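Local structure of acetyltransferase (Agrobacterium tumefaciens, 2FSR) at residues Pro46-Phe51 and Gly116-Glu121; Val150-Pro155 and Asp182-Tyr187. The protein probably transfers an acetyl group from acetyl-coenzyme A to an acceptor that remains unidentified, as other GNAT-family acetyltransferases do. All blocks are in the same frame, centred on the assembly; numbering follows the deposited sequence.

Interaction 1: residues Pro46-Phe51 and Gly116-Glu121; sequences PAYRDF and GWLLYE
Phe51 lays its ring against Leu118 at the end of the strand and Tyr120 just past it, both on the same side of the ring plane. One methyl of Leu118, CD1, sits over the face, 4.2 Å from the Phe51 ring centroid, a CH-pi contact; the other branch, CD2, approaches ring atom CE2 of Phe51 at 3.8 Å. The Tyr120 ring meets Phe51 obliquely, with planes at 51°, and its CE1 lies 3.7 Å from Phe51 CB. Phe51 stretches its ring toward the strand because CG stands anti to the backbone N, chi1 171°. Tyr120 runs back along the helix: CE2 touches Ala47 CB at 4.0 Å, and the hydroxyl comes to the edge of the Tyr48 ring, in its plane. No hydrogen bond crosses; carbon contacts carry it, with Tyr120 OH itself packed 3.3 Å from Tyr48 CA. The 46-51 helix and the 116-119 strand run nearly perpendicular, at 93°, with their axes 10.8 Å apart. Within the sheet, Leu118 and Tyr120 pair through their backbones with Gln101 and Ile99 of strand 97-105. Tyr48 packs on Val72 and Phe73 of helix 66-83 and on Gln101, while Phe51 and Tyr120 meet at the end of the outermost strand 114-119.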
loop_
_atom_site.group_PDB
_atom_site.type_symbol
_atom_site.label_atom_id
_atom_site.label_comp_id
_atom_site.label_asym_id
_atom_site.label_seq_id
_atom_site.Cartn_x
_atom_site.Cartn_y
_atom_site.Cartn_z
ATOM N N PRO A 46 6.429 15.276 -4.799
ATOM C CA PRO A 46 6.508 16.341 -3.811
ATOM C C PRO A 46 5.617 16.154 -2.575
ATOM O O PRO A 46 6.114 16.339 -1.457
ATOM C CB PRO A 46 6.124 17.591 -4.615
ATOM C CG PRO A 46 6.579 17.273 -6.005
ATOM C CD PRO A 46 6.196 15.812 -6.158
ATOM N N ALA A 47 4.343 15.803 -2.761
ATOM C CA ALA A 47 3.434 15.640 -1.604
ATOM C C ALA A 47 3.862 14.415 -0.800
ATOM O O ALA A 47 3.770 14.395 0.444
ATOM C CB ALA A 47 2.005 15.512 -2.066
ATOM N N TYR A 48 4.344 13.386 -1.505
ATOM C CA TYR A 48 4.833 12.178 -0.834
ATOM C C TYR A 48 6.021 12.501 0.061
ATOM O O TYR A 48 6.081 12.032 1.205
ATOM C CB TYR A 48 5.196 11.122 -1.892
ATOM C CG TYR A 48 5.692 9.789 -1.369
ATOM C CD1 TYR A 48 4.793 8.798 -0.959
ATOM C CD2 TYR A 48 7.045 9.523 -1.293
ATOM C CE1 TYR A 48 5.260 7.579 -0.492
ATOM C CE2 TYR A 48 7.524 8.303 -0.829
ATOM C CZ TYR A 48 6.623 7.343 -0.423
ATOM O OH TYR A 48 7.099 6.127 0.028
ATOM N N ARG A 49 6.953 13.306 -0.450
ATOM C CA ARG A 49 8.157 13.665 0.289
ATOM C C ARG A 49 7.776 14.544 1.484
ATOM O O ARG A 49 8.306 14.364 2.580
ATOM C CB ARG A 49 9.146 14.387 -0.640
ATOM C CG ARG A 49 10.372 14.965 0.024
ATOM C CD ARG A 49 11.190 13.939 0.804
ATOM N NE ARG A 49 12.235 14.623 1.578
ATOM C CZ ARG A 49 12.702 14.227 2.761
ATOM N NH1 ARG A 49 12.242 13.113 3.342
ATOM N NH2 ARG A 49 13.633 14.946 3.391
ATOM N N ASP A 50 6.866 15.496 1.271
ATOM C CA ASP A 50 6.345 16.318 2.375
ATOM C C ASP A 50 5.862 15.419 3.518
ATOM O O ASP A 50 6.243 15.616 4.682
ATOM C CB ASP A 50 5.184 17.221 1.913
ATOM C CG ASP A 50 5.632 18.400 1.047
ATOM O OD1 ASP A 50 6.849 18.674 0.927
ATOM O OD2 ASP A 50 4.732 19.068 0.482
ATOM N N PHE A 51 5.083 14.399 3.173
ATOM C CA PHE A 51 4.573 13.474 4.182
ATOM C C PHE A 51 5.724 12.720 4.863
ATOM O O PHE A 51 5.810 12.655 6.096
ATOM C CB PHE A 51 3.596 12.469 3.547
ATOM C CG PHE A 51 3.190 11.344 4.477
ATOM C CD1 PHE A 51 2.178 11.536 5.399
ATOM C CD2 PHE A 51 3.826 10.114 4.429
ATOM C CE1 PHE A 51 1.799 10.495 6.276
ATOM C CE2 PHE A 51 3.452 9.071 5.298
ATOM C CZ PHE A 51 2.438 9.274 6.216
ATOM N N GLY A 116 0.319 -2.183 2.884
ATOM C CA GLY A 116 0.503 -0.969 3.682
ATOM C C GLY A 116 -0.262 0.197 3.110
ATOM O O GLY A 116 -0.640 0.194 1.947
ATOM N N TRP A 117 -0.505 1.202 3.948
ATOM C CA TRP A 117 -1.280 2.373 3.503
ATOM C C TRP A 117 -0.835 3.603 4.263
ATOM O O TRP A 117 -0.272 3.509 5.352
ATOM C CB TRP A 117 -2.803 2.186 3.724
ATOM C CG TRP A 117 -3.126 1.783 5.136
ATOM C CD1 TRP A 117 -3.337 2.609 6.211
ATOM C CD2 TRP A 117 -3.240 0.448 5.633
ATOM N NE1 TRP A 117 -3.555 1.865 7.347
ATOM C CE2 TRP A 117 -3.513 0.535 7.019
ATOM C CE3 TRP A 117 -3.128 -0.816 5.044
ATOM C CZ2 TRP A 117 -3.670 -0.597 7.823
ATOM C CZ3 TRP A 117 -3.293 -1.935 5.840
ATOM C CH2 TRP A 117 -3.553 -1.822 7.213
ATOM N N LEU A 118 -1.106 4.758 3.667
ATOM C CA LEU A 118 -0.880 6.029 4.331
ATOM C C LEU A 118 -1.843 7.053 3.734
ATOM O O LEU A 118 -2.221 6.969 2.561
ATOM C CB LEU A 118 0.574 6.494 4.175
ATOM C CG LEU A 118 1.071 6.772 2.749
ATOM C CD1 LEU A 118 0.825 8.240 2.341
ATOM C CD2 LEU A 118 2.562 6.445 2.641
ATOM N N LEU A 119 -2.244 8.019 4.563
ATOM C CA LEU A 119 -3.063 9.151 4.134
ATOM C C LEU A 119 -2.381 10.449 4.488
ATOM O O LEU A 119 -1.783 10.577 5.569
ATOM C CB LEU A 119 -4.452 9.120 4.791
ATOM C CG LEU A 119 -5.392 7.992 4.366
ATOM C CD1 LEU A 119 -6.717 8.105 5.138
ATOM C CD2 LEU A 119 -5.668 7.990 2.858
ATOM N N TYR A 120 -2.470 11.412 3.575
ATOM C CA TYR A 120 -1.928 12.730 3.808
ATOM C C TYR A 120 -2.825 13.483 4.782
ATOM O O TYR A 120 -3.982 13.131 4.988
ATOM C CB TYR A 120 -1.833 13.497 2.494
ATOM C CG TYR A 120 -0.887 12.849 1.489
ATOM C CD1 TYR A 120 0.240 12.135 1.915
ATOM C CD2 TYR A 120 -1.105 12.977 0.133
ATOM C CE1 TYR A 120 1.123 11.550 0.985
ATOM C CE2 TYR A 120 -0.229 12.403 -0.812
ATOM C CZ TYR A 120 0.866 11.682 -0.367
ATOM O OH TYR A 120 1.724 11.124 -1.302
ATOM N N GLU A 121 -2.264 14.541 5.345
ATOM C CA GLU A 121 -2.921 15.301 6.383
ATOM C C GLU A 121 -4.261 15.865 5.919
ATOM O O GLU A 121 -4.364 16.455 4.835
ATOM C CB GLU A 121 -2.009 16.433 6.821
ATOM C CG GLU A 121 -2.473 17.097 8.076
ATOM C CD GLU A 121 -1.495 18.139 8.521
ATOM O OE1 GLU A 121 -1.244 19.104 7.754
ATOM O OE2 GLU A 121 -0.993 17.984 9.647
#

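Interaction 2: residues Val150-Pro155 and Asp182-Tyr187; sequences VSYVSP and DLVYRY
Val150 and Tyr152 flank Val184 on one face of this antiparallel ladder, and the two methyls of Val184 divide between them. CG1 of Val184 meets Val150 CB at 3.8 Å, while CG2 of Val184 lies at the edge of the Tyr152 ring, in its plane and 3.7 Å from CD1. Val150 CG1 sits against one face of the Arg186 guanidinium, toward its rim, 3.5 Å from NH1; the bend at chi3 (-57°) helps turn that group over the methyl. Salt bridges to Glu112 and Asp172 hold the same guanidinium. On the reverse face Val153 CG2 touches the edge of the Tyr185 ring, and Tyr187 swings its ring across to Ser151, where OH donates to OG at 2.6 Å. Beyond the ladder Pro155 CB rests near Leu183 CG. Four backbone bonds join Ser151 to Tyr185 and Val153 to Leu183, the straightest from Val153 N to Leu183 O (173°). Strand 183-187 lies between 149-153 and 170-171, with helix 158-166 covering the Val153 and Tyr185 face. Val150 bonds by backbone to Leu115 of strand 114-119, but the two strands part farther along, consistent with the splayed central strands of GNAT folds, where acetyl-coenzyme A usually binds.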
loop_
_atom_site.group_PDB
_atom_site.type_symbol
_atom_site.label_atom_id
_atom_site.label_comp_id
_atom_site.label_asym_id
_atom_site.label_seq_id
_atom_site.Cartn_x
_atom_site.Cartn_y
_atom_site.Cartn_z
ATOM N N VAL A 150 0.145 -9.953 4.711
ATOM C CA VAL A 150 0.370 -9.434 6.076
ATOM C C VAL A 150 0.448 -7.913 6.077
ATOM O O VAL A 150 0.563 -7.304 5.031
ATOM C CB VAL A 150 1.643 -10.004 6.753
ATOM C CG1 VAL A 150 1.582 -11.530 6.845
ATOM C CG2 VAL A 150 2.879 -9.581 5.984
ATOM N N SER A 151 0.378 -7.319 7.262
ATOM C CA SER A 151 0.794 -5.925 7.462
ATOM C C SER A 151 1.719 -5.845 8.667
ATOM O O SER A 151 1.407 -6.405 9.728
ATOM C CB SER A 151 -0.422 -5.025 7.700
ATOM O OG SER A 151 -1.247 -4.904 6.571
ATOM N N TYR A 152 2.853 -5.146 8.525
ATOM C CA TYR A 152 3.768 -4.888 9.654
ATOM C C TYR A 152 3.351 -3.574 10.296
ATOM O O TYR A 152 3.305 -2.540 9.616
ATOM C CB TYR A 152 5.247 -4.842 9.201
ATOM C CG TYR A 152 5.637 -6.124 8.482
ATOM C CD1 TYR A 152 5.496 -7.358 9.110
ATOM C CD2 TYR A 152 6.122 -6.106 7.175
ATOM C CE1 TYR A 152 5.826 -8.543 8.451
ATOM C CE2 TYR A 152 6.461 -7.290 6.514
ATOM C CZ TYR A 152 6.302 -8.498 7.155
ATOM O OH TYR A 152 6.609 -9.675 6.524
ATOM N N VAL A 153 3.044 -3.623 11.591
ATOM C CA VAL A 153 2.513 -2.445 12.303
ATOM C C VAL A 153 3.249 -2.283 13.635
ATOM O O VAL A 153 3.372 -3.240 14.391
ATOM C CB VAL A 153 0.974 -2.611 12.575
ATOM C CG1 VAL A 153 0.396 -1.395 13.331
ATOM C CG2 VAL A 153 0.201 -2.849 11.296
ATOM N N SER A 154 3.772 -1.090 13.911
ATOM C CA SER A 154 4.428 -0.840 15.204
ATOM C C SER A 154 3.395 -0.891 16.347
ATOM O O SER A 154 2.265 -0.428 16.156
ATOM C CB SER A 154 5.191 0.492 15.174
ATOM O OG SER A 154 4.523 1.464 14.382
ATOM N N PRO A 155 3.772 -1.453 17.523
ATOM C CA PRO A 155 2.828 -1.734 18.620
ATOM C C PRO A 155 2.184 -0.476 19.211
ATOM O O PRO A 155 1.212 -0.585 19.967
ATOM C CB PRO A 155 3.689 -2.452 19.666
ATOM C CG PRO A 155 5.070 -1.991 19.397
ATOM C CD PRO A 155 5.155 -1.797 17.909
ATOM N N ASP A 182 7.809 -5.124 16.080
ATOM C CA ASP A 182 6.612 -4.972 15.249
ATOM C C ASP A 182 5.573 -6.037 15.546
ATOM O O ASP A 182 5.900 -7.148 15.988
ATOM C CB ASP A 182 6.950 -5.008 13.757
ATOM C CG ASP A 182 7.270 -3.641 13.187
ATOM O OD1 ASP A 182 7.220 -2.630 13.943
ATOM O OD2 ASP A 182 7.560 -3.575 11.966
ATOM N N LEU A 183 4.321 -5.664 15.314
ATOM C CA LEU A 183 3.226 -6.611 15.256
ATOM C C LEU A 183 3.018 -7.018 13.797
ATOM O O LEU A 183 3.339 -6.258 12.874
ATOM C CB LEU A 183 1.949 -5.981 15.806
ATOM C CG LEU A 183 2.059 -5.406 17.226
ATOM C CD1 LEU A 183 0.710 -4.834 17.603
ATOM C CD2 LEU A 183 2.545 -6.420 18.246
ATOM N N VAL A 184 2.463 -8.210 13.594
ATOM C CA VAL A 184 2.108 -8.654 12.247
ATOM C C VAL A 184 0.645 -9.037 12.208
ATOM O O VAL A 184 0.222 -9.972 12.902
ATOM C CB VAL A 184 2.937 -9.862 11.793
ATOM C CG1 VAL A 184 2.551 -10.267 10.387
ATOM C CG2 VAL A 184 4.418 -9.532 11.839
ATOM N N TYR A 185 -0.120 -8.302 11.416
ATOM C CA TYR A 185 -1.482 -8.699 11.092
ATOM C C TYR A 185 -1.499 -9.562 9.847
ATOM O O TYR A 185 -0.805 -9.261 8.886
ATOM C CB TYR A 185 -2.362 -7.464 10.879
ATOM C CG TYR A 185 -2.768 -6.799 12.172
ATOM C CD1 TYR A 185 -3.890 -7.242 12.849
ATOM C CD2 TYR A 185 -2.032 -5.757 12.715
ATOM C CE1 TYR A 185 -4.301 -6.651 14.026
ATOM C CE2 TYR A 185 -2.419 -5.161 13.924
ATOM C CZ TYR A 185 -3.561 -5.627 14.563
ATOM O OH TYR A 185 -3.958 -5.056 15.752
ATOM N N ARG A 186 -2.292 -10.627 9.878
ATOM C CA ARG A 186 -2.417 -11.498 8.714
ATOM C C ARG A 186 -3.854 -11.520 8.194
ATOM O O ARG A 186 -4.808 -11.522 8.991
ATOM C CB ARG A 186 -1.942 -12.913 9.041
ATOM C CG ARG A 186 -1.918 -13.839 7.815
ATOM C CD ARG A 186 -1.332 -15.209 8.125
ATOM N NE ARG A 186 0.012 -15.146 8.679
ATOM C CZ ARG A 186 1.140 -15.037 7.959
ATOM N NH1 ARG A 186 1.099 -14.969 6.630
ATOM N NH2 ARG A 186 2.313 -15.002 8.576
ATOM N N TYR A 187 -3.991 -11.497 6.864
ATOM C CA TYR A 187 -5.298 -11.515 6.195
ATOM C C TYR A 187 -5.464 -12.812 5.442
ATOM O O TYR A 187 -4.484 -13.371 4.950
ATOM C CB TYR A 187 -5.426 -10.356 5.184
ATOM C CG TYR A 187 -4.982 -9.040 5.752
ATOM C CD1 TYR A 187 -5.803 -8.313 6.613
ATOM C CD2 TYR A 187 -3.735 -8.529 5.448
ATOM C CE1 TYR A 187 -5.379 -7.117 7.161
ATOM C CE2 TYR A 187 -3.294 -7.337 5.979
ATOM C CZ TYR A 187 -4.123 -6.616 6.830
ATOM O OH TYR A 187 -3.714 -5.423 7.379
#

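In the fold
Strand 114-119 is what the two interactions share. In interaction 1 its C-terminal end receives helix 45-53; one residue before Leu118, Trp117 meets interaction 2, with CH2 3.6 Å from Tyr187 OH and CZ3 3.7 Å from Ser151 OG. Leu115 O also takes part in a hydrogen bond with Ser151 OG. The contact centres are about 20 Å apart, and interaction 1 closes along the chain before interaction 2 opens. Interaction 1 thus lies at the far end of strand 114-119, interaction 2 beside its start and Trp117. In GNAT relatives acetyl-coenzyme A sits where the two central strands splay apart; no bound cofactor fixes that site here, and its link to 114-119 and 149-153 is inferred.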